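Local coordinates for Lin1840 protein (Listeria innocua serovar 6a, PDB 4ZOC) that probably hydrolyses terminal, non-reducing beta-D-glucosyl residues with release of beta-D-glucose, as a family 3 glycoside hydrolase involved in beta-1,2-glucan metabolism, at residues A90-G95 with H132-P137; Y96-P101 with A123-A128; K191-Y196 with K232-A237. The protein carries 2 engineered substitutions. All coordinates share one frame; numbering follows the deposited sequence.

Interaction 1: A90-G95 with H132-P137; sequences ADVIHG and HVTFSP
Thr134 and Val92 meet with their side chains crossed at about a right angle. OG1 of Thr134 stands anti to its own backbone N (chi1 180°), which carries the hydroxyl over to segment 90-95; there it donates to Val92 O at 2.7 Å. The approach is from the flank of the carbonyl, with a C=O...OG1 angle of 109°, and OG1 of Thr134 also lies 3.3 Å from Val92 CB. Beside this pair, Asp91 comes up to Phe135 at the ring's edge: OD1 of Asp91 lies near the ring plane, 3.3 Å from CD2 of Phe135, and the carboxylate is turned 52° from the ring. The backbones form one short parallel bridge of the family 3 TIM barrel, Ala90 with Thr134, where strand 87-90 ends beside strand 133-134. Ala90 N donates to Val133 O at 2.9 Å, and Phe135 N donates to Ala90 O at 3.0 Å. Past the bridge both segments leave the sheet, with Phe135 at the centre of an inverse gamma turn. CD1 of Ile93 packs 3.2 Å from Phe135 O, a carbonyl that accepts a hydrogen bond from Lys191 NZ. Ser136 OG is hydrogen-bonded to Tyr172, and a water joins it to Ile93 O, donating to that carbonyl at 2.8 Å.

Interaction 2: Y96-P101 with A123-A128; sequences YKTVFP and ALEATA
Tyr96 comes first, laying one face of its ring over the backbone of helix 112-128. CA of Ala126 sits 4.0 Å from the centroid of the Tyr96 ring, a CH-pi contact over the face, while CD1 of the ring touches Ala126 CB. The phenol OH reaches past the helix end to Asp129 and His131, and Tyr412 stacks on the ring. At Lys97 and Thr98 the loop closes on the carboxylate of Glu125. Lys97 N donates to Glu125 OE1 at 2.9 Å, from 31° out of the carboxylate plane; Thr98 N reaches the same OE1 at 2.9 Å along its syn lone pair, and nearly straight (173°). The Thr98 hydroxyl donates a hydrogen bond to OE2 of Glu125 at 2.6 Å, on the syn side. A water donates to OE1 and to Thr98 O while accepting from Tyr96 N, tying the start of the loop to the same group. Leu359 N also binds OE2. A buried carboxylate gripped by three backbone N-H groups, a hydroxyl and a water is probably ionised, and it ties residues 96-98 of the loop after strand 87-90 to helix 112-128.

Interaction 3: K191-Y196 with K232-A237; sequences KHFAAY and KLVMTA
Met235 and His192 run side by side and point the same way, next to Lys191, where strands 187-193 and 233-236 of the TIM barrel come together. Along Met235, CB packs on Lys191 CB at 3.9 Å. CG is anti to the backbone N (chi1 175°) and chi2 is also extended, so the chain carries SD straight out from the strand. SD then lies 3.9 Å from CD2 of His192, oblique to the imidazole, and also reaches Lys191 CB. The chain bends at chi3 (-66°), and the methyl at the tip finds the ring of Phe135. The His192 ring itself is layered: CG of Lys191 covers one face and CE2 of Tyr196 the other, while ND1 is hydrogen-bonded to Asp140. The Phe193 ring leads away from strand 233-236, its CB 3.7 Å from CG1 of Val234 and the ring meeting Tyr223 edge-to-face.

The backbones join through a parallel bridge of Phe193 with Thr236; the axes of the short strands 191-193 and 233-236 are 64° apart. Phe193 N donates to Met235 O at 2.9 Å, almost straight and in the carbonyl plane; the return bond from Ala237 N to Phe193 O is weak. Ala237 CB points at segment 191-196, 3.4 Å from Phe193 O and against His192 CB. Cis peptides precede both His192 and Ala194. As in family 3 relatives, the Lys191-His192 cis peptide probably lies at the sugar-binding end of the barrel, consistent with a bound glucose about 7 Å from the Tyr196 side chain. Burying Thr236 O without a hydrogen-bond partner is a cost; the pairing has one straight backbone bond and one weak one, with apolar contacts around them.

All three contacts lie in the family 3 N-terminal TIM-barrel domain. Interaction 2 is nested in the chain loop that interaction 1 closes, with centres about 9 Å apart; they meet where His94 ND1 lies 2.7 Å from Phe100 O, a probable hydrogen bond. Interaction 3 opens later in the chain, its centre about 13 Å from that of interaction 1. These two share the parallel sheet, in which strands 133-134 and 187-193 are neighbours. Interactions 2 and 3 do not touch, their centres about 22 Å apart. Interaction 1 thus lies between helix 112-128 and strand 187-193; the Asp91 and Tyr196 side chains are about 6 and 7 Å from a bound glucose.

Interaction 1: A90-G95 with H132-P137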
# COMPACT_ATOMS: atom_id res chain seq x y z
N ALA A 90 5.15 31.04 9.63
CA ALA A 90 4.08 30.47 10.47
C ALA A 90 3.25 29.49 9.67
O ALA A 90 3.27 29.50 8.44
CB ALA A 90 3.20 31.59 10.99
N ASP A 91 2.50 28.67 10.39
CA ASP A 91 1.54 27.75 9.75
C ASP A 91 0.18 28.42 9.57
O ASP A 91 -0.61 28.43 10.50
CB ASP A 91 1.41 26.51 10.63
CG ASP A 91 2.67 25.63 10.53
OD1 ASP A 91 2.94 25.04 9.45
OD2 ASP A 91 3.35 25.54 11.50
N VAL A 92 -0.03 29.03 8.38
CA VAL A 92 -1.29 29.57 7.93
C VAL A 92 -1.81 28.68 6.82
O VAL A 92 -1.45 28.80 5.68
CB VAL A 92 -1.17 31.09 7.60
CG1 VAL A 92 -2.57 31.68 7.54
CG2 VAL A 92 -0.19 31.69 8.61
N ILE A 93 -2.64 27.72 7.23
CA ILE A 93 -2.93 26.53 6.39
C ILE A 93 -4.26 26.68 5.70
O ILE A 93 -4.41 26.37 4.51
CB ILE A 93 -2.91 25.25 7.24
CG1 ILE A 93 -1.58 25.17 8.07
CG2 ILE A 93 -3.24 24.00 6.38
CD1 ILE A 93 -0.33 25.36 7.21
N HIS A 94 -5.23 27.11 6.43
CA HIS A 94 -6.58 27.37 5.86
C HIS A 94 -7.21 28.51 6.59
O HIS A 94 -8.43 28.50 6.92
CB HIS A 94 -7.47 26.11 5.84
CG HIS A 94 -7.67 25.48 7.19
ND1 HIS A 94 -8.85 25.56 7.87
CD2 HIS A 94 -6.87 24.70 7.94
CE1 HIS A 94 -8.76 24.92 9.02
NE2 HIS A 94 -7.55 24.41 9.10
N GLY A 95 -6.41 29.55 6.76
CA GLY A 95 -6.90 30.75 7.42
C GLY A 95 -6.07 31.07 8.65
O GLY A 95 -5.44 30.16 9.29
N HIS A 132 5.74 36.74 7.76
CA HIS A 132 6.30 36.97 6.41
C HIS A 132 6.09 35.81 5.48
O HIS A 132 6.03 36.02 4.28
CB HIS A 132 7.78 37.19 6.44
CG HIS A 132 8.19 38.27 7.40
ND1 HIS A 132 9.41 38.29 8.03
CD2 HIS A 132 7.53 39.37 7.83
CE1 HIS A 132 9.47 39.33 8.85
NE2 HIS A 132 8.36 40.02 8.73
N VAL A 133 6.09 34.59 6.01
CA VAL A 133 5.96 33.35 5.23
C VAL A 133 4.93 32.43 5.83
O VAL A 133 4.87 32.30 7.04
CB VAL A 133 7.33 32.52 5.31
CG1 VAL A 133 7.33 31.24 4.50
CG2 VAL A 133 8.50 33.34 4.87
N THR A 134 4.17 31.75 4.98
CA THR A 134 3.37 30.64 5.47
C THR A 134 3.80 29.32 4.90
O THR A 134 4.13 29.23 3.71
CB THR A 134 1.86 30.84 5.17
OG1 THR A 134 1.14 29.71 5.67
CG2 THR A 134 1.53 30.97 3.62
N PHE A 135 3.66 28.29 5.73
CA PHE A 135 3.98 26.91 5.37
C PHE A 135 2.77 26.26 4.66
O PHE A 135 2.12 25.33 5.20
CB PHE A 135 4.39 26.15 6.57
CG PHE A 135 5.64 26.71 7.30
CD1 PHE A 135 6.86 27.04 6.55
CD2 PHE A 135 5.64 26.86 8.70
CE1 PHE A 135 7.93 27.50 7.20
CE2 PHE A 135 6.79 27.25 9.36
CZ PHE A 135 7.93 27.55 8.59
N SER A 136 2.45 26.82 3.51
CA SER A 136 1.33 26.42 2.68
C SER A 136 1.61 26.91 1.27
O SER A 136 2.31 27.90 1.07
CB SER A 136 0.02 27.04 3.23
OG SER A 136 -1.10 26.88 2.37
N PRO A 137 1.14 26.19 0.24
CA PRO A 137 0.23 25.04 0.19
C PRO A 137 0.90 23.67 0.50
O PRO A 137 2.08 23.44 0.24
CB PRO A 137 -0.25 25.06 -1.24
CG PRO A 137 0.91 25.59 -2.00
CD PRO A 137 1.48 26.67 -1.11
O HOH W 1 -2.48 24.84 3.14

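Interaction 2: Y96-P101 with A123-A128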
# COMPACT_ATOMS: atom_id res chain seq x y z
N TYR A 96 -6.06 32.39 8.97
CA TYR A 96 -5.38 32.89 10.10
C TYR A 96 -6.31 32.97 11.30
O TYR A 96 -6.41 32.00 12.09
CB TYR A 96 -4.62 34.22 9.80
CG TYR A 96 -3.68 34.59 10.92
CD1 TYR A 96 -2.50 33.88 11.14
CD2 TYR A 96 -3.90 35.69 11.72
CE1 TYR A 96 -1.65 34.18 12.15
CE2 TYR A 96 -3.04 36.03 12.73
CZ TYR A 96 -1.90 35.24 12.99
OH TYR A 96 -1.05 35.54 14.02
N LYS A 97 -6.99 34.11 11.47
CA LYS A 97 -8.06 34.25 12.50
C LYS A 97 -9.42 33.97 11.93
O LYS A 97 -10.26 33.33 12.63
CB LYS A 97 -8.05 35.63 13.18
CG LYS A 97 -6.81 35.79 13.99
CD LYS A 97 -7.01 35.39 15.42
CE LYS A 97 -5.65 35.45 16.12
NZ LYS A 97 -5.80 34.64 17.38
N THR A 98 -9.67 34.40 10.68
CA THR A 98 -10.85 33.94 9.97
C THR A 98 -10.54 32.57 9.35
O THR A 98 -9.69 32.48 8.40
CB THR A 98 -11.32 34.92 8.87
OG1 THR A 98 -11.42 36.24 9.42
CG2 THR A 98 -12.74 34.44 8.31
N VAL A 99 -11.12 31.51 9.93
CA VAL A 99 -10.73 30.16 9.54
C VAL A 99 -11.68 29.70 8.44
O VAL A 99 -12.89 29.78 8.55
CB VAL A 99 -10.70 29.18 10.71
CG1 VAL A 99 -10.18 27.79 10.29
CG2 VAL A 99 -9.90 29.72 11.84
N PHE A 100 -11.07 29.29 7.34
CA PHE A 100 -11.73 28.80 6.16
C PHE A 100 -11.83 27.26 6.24
O PHE A 100 -11.24 26.61 7.14
CB PHE A 100 -10.97 29.23 4.89
CG PHE A 100 -11.17 30.68 4.52
CD1 PHE A 100 -10.59 31.67 5.27
CD2 PHE A 100 -11.85 31.05 3.36
CE1 PHE A 100 -10.76 32.99 4.96
CE2 PHE A 100 -12.05 32.37 3.09
CZ PHE A 100 -11.51 33.34 3.88
N PRO A 101 -12.58 26.65 5.28
CA PRO A 101 -12.62 25.15 5.26
C PRO A 101 -11.23 24.58 5.16
O PRO A 101 -10.29 25.19 4.55
CB PRO A 101 -13.51 24.82 4.06
CG PRO A 101 -14.40 26.03 3.94
CD PRO A 101 -13.54 27.21 4.34
N ALA A 123 -3.39 35.78 4.07
CA ALA A 123 -2.22 36.67 4.01
C ALA A 123 -2.51 38.07 4.54
O ALA A 123 -1.68 38.62 5.22
CB ALA A 123 -1.65 36.76 2.61
N LEU A 124 -3.69 38.59 4.25
CA LEU A 124 -4.09 39.90 4.80
C LEU A 124 -3.98 39.89 6.33
O LEU A 124 -3.42 40.79 6.95
CB LEU A 124 -5.57 40.18 4.33
CG LEU A 124 -6.23 41.38 5.04
CD1 LEU A 124 -5.69 42.67 4.46
CD2 LEU A 124 -7.72 41.27 4.95
N GLU A 125 -4.52 38.84 6.92
CA GLU A 125 -4.51 38.68 8.37
C GLU A 125 -3.17 38.32 8.98
O GLU A 125 -2.77 38.91 9.99
CB GLU A 125 -5.59 37.64 8.78
CG GLU A 125 -7.02 38.10 8.46
CD GLU A 125 -8.05 37.20 9.04
OE1 GLU A 125 -7.72 36.03 9.36
OE2 GLU A 125 -9.23 37.65 9.19
N ALA A 126 -2.45 37.39 8.33
CA ALA A 126 -1.21 36.88 8.83
C ALA A 126 -0.18 38.00 8.77
O ALA A 126 0.59 38.17 9.74
CB ALA A 126 -0.72 35.70 8.01
N THR A 127 -0.18 38.79 7.69
CA THR A 127 0.76 39.94 7.64
C THR A 127 0.44 40.97 8.68
O THR A 127 1.34 41.63 9.18
CB THR A 127 0.83 40.54 6.22
OG1 THR A 127 -0.47 40.99 5.79
CG2 THR A 127 1.39 39.51 5.23
N ALA A 128 -0.86 41.17 8.95
CA ALA A 128 -1.28 42.11 9.99
C ALA A 128 -0.77 41.71 11.35
O ALA A 128 -0.55 42.61 12.19
CB ALA A 128 -2.79 42.29 9.97
O HOH W 2 -7.74 34.09 7.36

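Interaction 3: K191-Y196 with K232-A237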
# COMPACT_ATOMS: atom_id res chain seq x y z
N LYS A 191 4.96 22.43 0.48
CA LYS A 191 5.40 21.33 1.32
C LYS A 191 4.57 20.08 0.89
O LYS A 191 3.51 20.25 0.22
CB LYS A 191 5.26 21.64 2.83
CG LYS A 191 3.82 21.76 3.27
CD LYS A 191 3.73 22.35 4.66
CE LYS A 191 2.38 22.23 5.30
NZ LYS A 191 2.34 22.89 6.59
N HIS A 192 5.05 18.88 1.18
CA HIS A 192 6.30 18.52 1.79
C HIS A 192 7.07 17.75 0.72
O HIS A 192 6.61 16.72 0.22
CB HIS A 192 6.10 17.57 3.04
CG HIS A 192 5.23 18.15 4.10
ND1 HIS A 192 3.85 18.01 4.08
CD2 HIS A 192 5.52 18.82 5.25
CE1 HIS A 192 3.34 18.64 5.14
NE2 HIS A 192 4.33 19.11 5.87
N PHE A 193 8.24 18.24 0.36
CA PHE A 193 8.96 17.69 -0.79
C PHE A 193 9.67 16.42 -0.34
O PHE A 193 10.61 16.51 0.45
CB PHE A 193 9.92 18.76 -1.39
CG PHE A 193 10.26 18.53 -2.83
CD1 PHE A 193 9.34 18.82 -3.84
CD2 PHE A 193 11.51 17.99 -3.17
CE1 PHE A 193 9.66 18.63 -5.18
CE2 PHE A 193 11.84 17.80 -4.50
CZ PHE A 193 10.91 18.09 -5.50
N ALA A 194 9.28 15.19 -0.77
CA ALA A 194 8.19 14.84 -1.66
C ALA A 194 7.56 13.56 -1.27
O ALA A 194 8.23 12.74 -0.66
CB ALA A 194 8.68 14.62 -3.11
N ALA A 195 6.28 13.42 -1.64
CA ALA A 195 5.56 12.16 -1.70
C ALA A 195 5.16 11.63 -0.31
O ALA A 195 4.88 10.46 -0.12
CB ALA A 195 6.33 11.12 -2.46
N TYR A 196 5.08 12.55 0.65
CA TYR A 196 4.83 12.22 2.03
C TYR A 196 3.47 11.48 2.23
O TYR A 196 3.29 10.72 3.17
CB TYR A 196 4.89 13.57 2.80
CG TYR A 196 4.67 13.65 4.27
CD1 TYR A 196 5.03 12.65 5.15
CD2 TYR A 196 4.11 14.78 4.79
CE1 TYR A 196 4.79 12.75 6.54
CE2 TYR A 196 3.98 14.92 6.16
CZ TYR A 196 4.25 13.90 7.03
OH TYR A 196 4.05 14.04 8.38
N LYS A 232 7.84 30.96 -3.14
CA LYS A 232 9.17 31.36 -2.68
C LYS A 232 10.01 30.35 -2.00
O LYS A 232 11.24 30.38 -2.16
CB LYS A 232 9.09 32.65 -1.88
CG LYS A 232 8.76 33.87 -2.78
CD LYS A 232 10.02 34.35 -3.42
CE LYS A 232 9.90 35.49 -4.38
NZ LYS A 232 11.26 35.66 -4.99
N LEU A 233 9.42 29.46 -1.17
CA LEU A 233 10.18 28.48 -0.41
C LEU A 233 9.64 27.06 -0.68
O LEU A 233 8.51 26.92 -1.14
CB LEU A 233 10.08 28.71 1.09
CG LEU A 233 10.71 30.00 1.68
CD1 LEU A 233 9.79 31.19 1.55
CD2 LEU A 233 11.08 29.74 3.15
N VAL A 234 10.44 26.06 -0.40
CA VAL A 234 10.02 24.67 -0.35
C VAL A 234 10.44 24.10 0.98
O VAL A 234 11.50 24.44 1.50
CB VAL A 234 10.63 23.89 -1.52
CG1 VAL A 234 10.30 22.39 -1.45
CG2 VAL A 234 10.12 24.45 -2.81
N MET A 235 9.64 23.18 1.53
CA MET A 235 9.98 22.54 2.80
C MET A 235 10.18 21.04 2.55
O MET A 235 9.44 20.44 1.74
CB MET A 235 8.84 22.72 3.84
CG MET A 235 9.04 21.98 5.15
SD MET A 235 7.62 21.97 6.24
CE MET A 235 7.54 23.72 6.65
N THR A 236 11.19 20.45 3.20
CA THR A 236 11.45 18.97 3.04
C THR A 236 10.37 18.10 3.69
O THR A 236 9.57 18.62 4.49
CB THR A 236 12.80 18.59 3.65
OG1 THR A 236 12.74 18.59 5.10
CG2 THR A 236 13.92 19.48 3.06
N ALA A 237 10.34 16.80 3.32
CA ALA A 237 9.39 15.87 3.93
C ALA A 237 10.07 15.00 5.01
O ALA A 237 11.27 14.76 4.97
CB ALA A 237 8.81 14.96 2.83